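Local coordinates for uracil-DNA glycosylase (Nitratifractor salsuginis, PDB 5X3G), which belongs to the uracil-DNA glycosylase superfamily of DNA repair proteins, which share an alpha/beta fold built round a central parallel beta-sheet, at residues Val71-Phe76 with Pro202-Phe207; Gln78-Pro82 with Leu171-Lys176. All coordinates share one frame. Residues are numbered along the deposited sequence.

Contact 1: residues Val71-Phe76 with Pro202-Phe207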
# COMPACT_ATOMS: atom_id res chain seq x y z
N VAL A 71 4.25 3.21 -12.67
CA VAL A 71 4.22 2.09 -11.72
C VAL A 71 5.40 1.18 -12.03
O VAL A 71 5.45 0.54 -13.08
CB VAL A 71 2.90 1.33 -11.80
CG1 VAL A 71 2.90 0.16 -10.81
CG2 VAL A 71 1.73 2.26 -11.51
N ARG A 72 6.36 1.12 -11.11
CA ARG A 72 7.47 0.18 -11.19
C ARG A 72 7.28 -1.02 -10.28
O ARG A 72 7.82 -2.10 -10.56
CB ARG A 72 8.78 0.88 -10.82
CG ARG A 72 8.99 2.21 -11.53
CD ARG A 72 10.24 2.91 -11.03
NE ARG A 72 11.36 1.98 -10.87
CZ ARG A 72 12.39 2.20 -10.05
NH1 ARG A 72 12.43 3.30 -9.32
NH2 ARG A 72 13.37 1.31 -9.97
N TYR A 73 6.52 -0.86 -9.19
CA TYR A 73 6.25 -1.93 -8.24
C TYR A 73 4.79 -1.86 -7.83
O TYR A 73 4.17 -0.80 -7.85
CB TYR A 73 7.13 -1.81 -6.99
CG TYR A 73 8.62 -1.91 -7.22
CD1 TYR A 73 9.27 -3.14 -7.22
CD2 TYR A 73 9.38 -0.77 -7.42
CE1 TYR A 73 10.63 -3.22 -7.42
CE2 TYR A 73 10.74 -0.84 -7.62
CZ TYR A 73 11.36 -2.07 -7.63
OH TYR A 73 12.72 -2.14 -7.83
N ILE A 74 4.25 -3.01 -7.44
CA ILE A 74 2.93 -3.10 -6.82
C ILE A 74 3.11 -3.82 -5.50
O ILE A 74 3.28 -5.05 -5.48
CB ILE A 74 1.91 -3.82 -7.71
CG1 ILE A 74 1.84 -3.17 -9.09
CG2 ILE A 74 0.54 -3.82 -7.05
CD1 ILE A 74 0.74 -3.73 -9.97
N LEU A 75 3.08 -3.07 -4.40
CA LEU A 75 3.23 -3.63 -3.06
C LEU A 75 1.84 -3.93 -2.50
O LEU A 75 1.01 -3.03 -2.39
CB LEU A 75 3.98 -2.64 -2.17
CG LEU A 75 4.51 -3.12 -0.81
CD1 LEU A 75 5.62 -2.19 -0.38
CD2 LEU A 75 3.42 -3.14 0.25
N PHE A 76 1.62 -5.19 -2.13
CA PHE A 76 0.28 -5.64 -1.76
C PHE A 76 0.03 -5.56 -0.26
O PHE A 76 0.94 -5.74 0.56
CB PHE A 76 0.04 -7.07 -2.23
CG PHE A 76 -0.30 -7.18 -3.69
CD1 PHE A 76 -1.61 -7.02 -4.13
CD2 PHE A 76 0.67 -7.48 -4.63
CE1 PHE A 76 -1.93 -7.13 -5.47
CE2 PHE A 76 0.36 -7.59 -5.97
CZ PHE A 76 -0.95 -7.42 -6.39
N PRO A 202 5.37 -4.21 -14.11
CA PRO A 202 5.87 -3.85 -12.78
C PRO A 202 6.09 -5.10 -11.94
O PRO A 202 5.48 -6.15 -12.16
CB PRO A 202 4.76 -2.97 -12.20
CG PRO A 202 3.53 -3.50 -12.84
CD PRO A 202 3.93 -3.93 -14.23
N THR A 203 6.97 -4.97 -10.95
CA THR A 203 7.32 -6.10 -10.09
C THR A 203 6.42 -6.14 -8.87
O THR A 203 6.24 -5.13 -8.18
CB THR A 203 8.79 -6.00 -9.67
OG1 THR A 203 9.63 -6.18 -10.81
CG2 THR A 203 9.12 -7.06 -8.64
N LEU A 204 5.85 -7.31 -8.60
CA LEU A 204 5.00 -7.50 -7.43
C LEU A 204 5.87 -7.70 -6.19
O LEU A 204 6.73 -8.58 -6.17
CB LEU A 204 4.07 -8.69 -7.62
CG LEU A 204 3.24 -8.78 -8.90
CD1 LEU A 204 2.32 -10.00 -8.85
CD2 LEU A 204 2.45 -7.50 -9.15
N ILE A 205 5.64 -6.88 -5.17
CA ILE A 205 6.30 -7.04 -3.88
C ILE A 205 5.33 -7.76 -2.95
O ILE A 205 4.26 -7.23 -2.61
CB ILE A 205 6.73 -5.69 -3.29
CG1 ILE A 205 7.71 -5.00 -4.24
CG2 ILE A 205 7.35 -5.88 -1.91
CD1 ILE A 205 7.95 -3.55 -3.89
N LEU A 206 5.70 -8.97 -2.53
CA LEU A 206 4.78 -9.88 -1.86
C LEU A 206 5.28 -10.14 -0.44
O LEU A 206 6.20 -10.94 -0.24
CB LEU A 206 4.63 -11.16 -2.66
CG LEU A 206 4.24 -10.94 -4.12
CD1 LEU A 206 4.45 -12.20 -4.95
CD2 LEU A 206 2.79 -10.45 -4.23
N PHE A 207 4.67 -9.48 0.54
CA PHE A 207 5.03 -9.65 1.94
C PHE A 207 4.36 -10.91 2.48
O PHE A 207 3.13 -10.98 2.57
CB PHE A 207 4.60 -8.44 2.76
CG PHE A 207 5.54 -7.27 2.65
CD1 PHE A 207 6.89 -7.47 2.40
CD2 PHE A 207 5.08 -5.98 2.81
CE1 PHE A 207 7.75 -6.39 2.31
CE2 PHE A 207 5.93 -4.90 2.72
CZ PHE A 207 7.27 -5.11 2.47
O HOH W 1 2.79 -7.72 -0.23
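In a parallel ladder, every second residue of a strand hydrogen-bonds through its N and O to the two residues flanking its partner on the next strand, and V71-F76 beside P202-F207 is a compact example. Just before the strand, V71 CG1 lies 3.9 Å from P202 CB, and the R72 carbonyl O accepts a hydrogen bond from T203 N at 3.0 Å. Y73 stands on the same face as T203 and I205, its CD1 packing 3.6 Å from I205 CD1. I74 then bonds both ways, N to T203 O and O to I205 N, each at 3.0 Å, while its side chain meets L204 on the other face. L75 CD2 reaches F207 CE2 at 3.9 Å. At F76 the ladder loosens: its N makes a weak 3.4 Å bond to I205 O, and a water links F76 O, I205 O and F207 N. Strand 164-168 flanks 73-77 on its other edge, and 225-228 flanks 203-207. Such pairing of adjacent inner strands typifies the central four-stranded parallel sheet, order 2-1-3-4, of the uracil-DNA glycosylase fold.

Contact 2: residues Gln78-Pro82 with Leu171-Lys176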
# COMPACT_ATOMS: atom_id res chain seq x y z
N GLN A 78 -3.60 -6.78 2.37
CA GLN A 78 -4.84 -7.54 2.35
C GLN A 78 -6.05 -6.64 2.11
O GLN A 78 -6.68 -6.70 1.05
CB GLN A 78 -5.02 -8.32 3.66
CG GLN A 78 -4.28 -9.64 3.69
CD GLN A 78 -4.95 -10.69 2.82
OE1 GLN A 78 -4.67 -10.79 1.63
NE2 GLN A 78 -5.84 -11.47 3.42
N ASP A 79 -6.36 -5.80 3.09
CA ASP A 79 -7.53 -4.94 3.04
C ASP A 79 -7.28 -3.78 4.00
O ASP A 79 -6.33 -3.82 4.79
CB ASP A 79 -8.81 -5.71 3.38
CG ASP A 79 -8.86 -6.17 4.83
OD1 ASP A 79 -7.78 -6.41 5.41
OD2 ASP A 79 -9.97 -6.31 5.37
N PRO A 80 -8.10 -2.72 3.94
CA PRO A 80 -7.84 -1.55 4.79
C PRO A 80 -7.72 -1.90 6.26
O PRO A 80 -8.26 -2.91 6.74
CB PRO A 80 -9.05 -0.65 4.52
CG PRO A 80 -9.47 -1.00 3.15
CD PRO A 80 -9.20 -2.47 2.99
N TYR A 81 -7.00 -1.05 6.99
CA TYR A 81 -6.84 -1.23 8.42
C TYR A 81 -8.21 -1.14 9.11
O TYR A 81 -9.06 -0.35 8.71
CB TYR A 81 -5.90 -0.18 8.99
CG TYR A 81 -4.43 -0.41 8.67
CD1 TYR A 81 -3.76 -1.53 9.14
CD2 TYR A 81 -3.72 0.51 7.90
CE1 TYR A 81 -2.42 -1.74 8.86
CE2 TYR A 81 -2.38 0.31 7.61
CZ TYR A 81 -1.74 -0.81 8.09
OH TYR A 81 -0.41 -1.02 7.81
N PRO A 82 -8.43 -1.94 10.16
CA PRO A 82 -9.77 -2.01 10.78
C PRO A 82 -10.19 -0.74 11.52
O PRO A 82 -11.14 -0.77 12.31
CB PRO A 82 -9.65 -3.19 11.75
CG PRO A 82 -8.41 -3.95 11.31
CD PRO A 82 -7.50 -2.91 10.76
N LEU A 171 -10.34 -3.08 -1.50
CA LEU A 171 -10.17 -1.65 -1.28
C LEU A 171 -11.05 -1.09 -0.17
O LEU A 171 -10.95 0.11 0.13
CB LEU A 171 -10.44 -0.88 -2.58
CG LEU A 171 -9.59 -1.24 -3.79
CD1 LEU A 171 -9.83 -0.24 -4.92
CD2 LEU A 171 -8.11 -1.30 -3.43
N LEU A 172 -11.90 -1.90 0.46
CA LEU A 172 -12.75 -1.40 1.52
C LEU A 172 -12.87 -2.44 2.63
O LEU A 172 -12.64 -3.63 2.42
CB LEU A 172 -14.14 -1.00 0.99
CG LEU A 172 -15.06 -2.04 0.33
CD1 LEU A 172 -15.76 -2.93 1.35
CD2 LEU A 172 -16.08 -1.33 -0.55
N PHE A 173 -13.24 -1.95 3.81
CA PHE A 173 -13.37 -2.76 5.02
C PHE A 173 -14.69 -2.42 5.69
O PHE A 173 -15.04 -1.24 5.81
CB PHE A 173 -12.20 -2.48 5.97
CG PHE A 173 -12.34 -3.11 7.33
CD1 PHE A 173 -11.76 -4.35 7.59
CD2 PHE A 173 -13.01 -2.46 8.36
CE1 PHE A 173 -11.87 -4.93 8.84
CE2 PHE A 173 -13.13 -3.04 9.61
CZ PHE A 173 -12.55 -4.28 9.85
N THR A 174 -15.43 -3.44 6.12
CA THR A 174 -16.65 -3.25 6.89
C THR A 174 -16.52 -3.77 8.31
O THR A 174 -16.75 -3.03 9.27
CB THR A 174 -17.84 -3.92 6.18
OG1 THR A 174 -17.55 -5.31 5.97
CG2 THR A 174 -18.11 -3.25 4.84
N SER A 175 -16.15 -5.04 8.47
CA SER A 175 -15.85 -5.60 9.78
C SER A 175 -14.82 -6.70 9.60
O SER A 175 -14.60 -7.19 8.49
CB SER A 175 -17.11 -6.15 10.46
OG SER A 175 -17.65 -7.25 9.74
N LYS A 176 -14.17 -7.06 10.71
CA LYS A 176 -13.21 -8.16 10.70
C LYS A 176 -13.81 -9.42 10.10
O LYS A 176 -13.12 -10.20 9.44
CB LYS A 176 -12.73 -8.46 12.12
CG LYS A 176 -12.57 -7.24 13.01
CD LYS A 176 -11.18 -6.65 12.90
CE LYS A 176 -10.89 -5.74 14.08
NZ LYS A 176 -9.44 -5.46 14.21
O HOH W 2 -12.25 -6.16 3.89
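F173 lays one ring face against P82, whose CA sits 3.8 Å from the ring centroid and 19° off its normal, a CH-pi contact. P82 CB also lies 3.6 Å from F173 CZ. Further back, the CB atoms of P80 and F173 approach to 3.9 Å, so P80 packs at the base of the F173 side chain and P82 over its ring and tip. P80 CG also rests 3.5 Å from the carbonyl O of L171. The ring edge faces D79, with OD2 3.5 Å from F173 CD1. That carboxylate oxygen is hydrogen-bonded to S179 OG at the start of helix 179-196 and accepts another bond, at 2.7 Å, from a water that also donates to L172 O at 3.0 Å. The end of the K176 side chain comes in, its NZ 3.4 Å from P82 CB. P80 and P82 have no amide hydrogen to offer, and the direct contact is mainly apolar and CH-pi; the water bridges D79 and L172, and backbone bonding of Q78 to A170 ties the same loops just beside it.

The two contacts illustrate how one fold changes its chemistry from a buried sheet to a partly buried loop region. Contact 1 joins two regular strands and contact 2 two irregular loops; their centres lie about 9 and 13 Å from the centre of the chain, on opposite sides of it, and about 20 Å apart. They are nonetheless continuous: strand 73-77 runs on into 78-82, and 171-176 follows the sheet's neighbouring strand 164-168, so contact 2 brings together loops beyond the C-terminal ends of two adjacent parallel strands. Repeating backbone hydrogen bonds define the first, whereas the second relies on proline-aromatic packing and a bridging water, burying 332 Å² against 583 Å².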